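Local structure of uncharacterized conserved protein (2QYA) at the interface of chains A and B. The protein is of unknown function but belongs to the DUF424 family and may pair as a two-fold symmetric dimer. Coordinates in Å, arbitrary orientation; residue numbers count along the deposited sequence, not the author numbering. Chains: chain A/B, Uncharacterized conserved protein.

The interface of chains A and B. Residues chain A 13-16; chain B 20, 73, 75, 106.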
# COMPACT_ATOMS: atom_id res chain seq x y z
N THR A 13 -6.08 -0.51 3.29
CA THR A 13 -5.86 -0.00 4.63
C THR A 13 -5.47 1.48 4.61
O THR A 13 -4.73 1.91 3.73
CB THR A 13 -4.82 -0.84 5.39
OG1 THR A 13 -3.87 -1.40 4.47
CG2 THR A 13 -5.55 -1.99 6.11
N GLY A 14 -5.98 2.25 5.57
CA GLY A 14 -5.75 3.70 5.59
C GLY A 14 -6.22 4.38 4.31
O GLY A 14 -7.42 4.36 3.99
N ASP A 15 -5.28 4.98 3.58
CA ASP A 15 -5.59 5.71 2.32
C ASP A 15 -5.28 4.91 1.08
O ASP A 15 -5.41 5.45 -0.03
CB ASP A 15 -4.79 6.99 2.25
CG ASP A 15 -5.06 7.90 3.40
OD1 ASP A 15 -6.19 8.38 3.50
OD2 ASP A 15 -4.15 8.14 4.21
N THR A 16 -4.91 3.64 1.27
CA THR A 16 -4.16 2.81 0.32
C THR A 16 -4.89 1.48 -0.04
O THR A 16 -5.29 0.72 0.85
CB THR A 16 -2.78 2.41 0.93
OG1 THR A 16 -2.11 3.55 1.48
CG2 THR A 16 -1.86 1.76 -0.10
N ALA B 20 -0.85 1.75 8.93
CA ALA B 20 -1.97 2.69 9.03
C ALA B 20 -2.39 2.94 10.49
O ALA B 20 -2.58 1.98 11.27
CB ALA B 20 -3.16 2.22 8.22
N ALA B 73 4.36 2.31 3.06
CA ALA B 73 3.42 3.41 3.03
C ALA B 73 2.96 3.67 4.48
O ALA B 73 2.56 2.73 5.18
CB ALA B 73 2.23 3.10 2.12
N ASN B 75 0.23 5.80 6.59
CA ASN B 75 -0.95 6.63 6.55
C ASN B 75 -1.31 6.89 8.00
O ASN B 75 -1.23 5.98 8.83
CB ASN B 75 -2.11 5.93 5.84
CG ASN B 75 -1.78 5.47 4.43
OD1 ASN B 75 -2.50 4.63 3.88
ND2 ASN B 75 -0.71 6.04 3.81
N GLN B 106 0.40 11.12 4.91
CA GLN B 106 0.43 10.08 3.91
C GLN B 106 1.79 10.15 3.23
O GLN B 106 2.06 11.09 2.45
CB GLN B 106 -0.71 10.26 2.91
CG GLN B 106 -0.70 9.29 1.73
CD GLN B 106 -2.04 9.24 0.95
OE1 GLN B 106 -2.26 8.34 0.16
NE2 GLN B 106 -2.92 10.19 1.20
O HOH W 1 -1.11 5.89 0.63
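B:Asn75 reaches from strand 71-77 to the turn that joins strands 6-13 and 16-23 of chain A. Its amide oxygen OD1 accepts two hydrogen bonds there. The backbone N of A:Asp15 lies 2.8 Å from B:Asn75 OD1, and this bond is fairly straight, 160° at the hydrogen. That donor sits above the carbonyl plane. The hydroxyl OG1 of A:Thr16 donates from 2.7 Å to B:Asn75 OD1, in the plane and on a lone pair. A:Thr16 turns OG1 towards this amide by placing it opposite its own carbonyl carbon (chi1 -49°).

Water 1 extends the polar network. Water 1 lies 2.7 Å from A:Thr16 OG1. The side-chain oxygen OE1 of B:Gln106 is also 2.7 Å from water 1. The amide nitrogen ND2 of B:Asn75 bonds to water 1 as well, at 3.2 Å. Both ends of the asparagine amide are therefore engaged, which should fix its rotation. An alanine in place of B:Asn75 would probably leave A:Asp15 N and A:Thr16 OG1 without their shared acceptor and water 1 less firmly held.

Packing completes the patch. The carboxylate of A:Asp15 stacks on the amide of B:Gln106, with planes 18° apart. The extended glutamine chain brings B:Gln106 CD to 3.8 Å from A:Asp15 CB. The side chain of A:Asp15 slides past that of B:Asn75 in the opposite direction, with the carboxylate well tilted from the amide. On the other flank, B:Ala20 CB meets A:Gly14 CA at 4.0 Å, where the glycine has no side chain to intervene.

The site docks a beta-turn of one chain onto the sheet of the other. Its twin repeats across the two-fold axis, and together they may help hold a dimer.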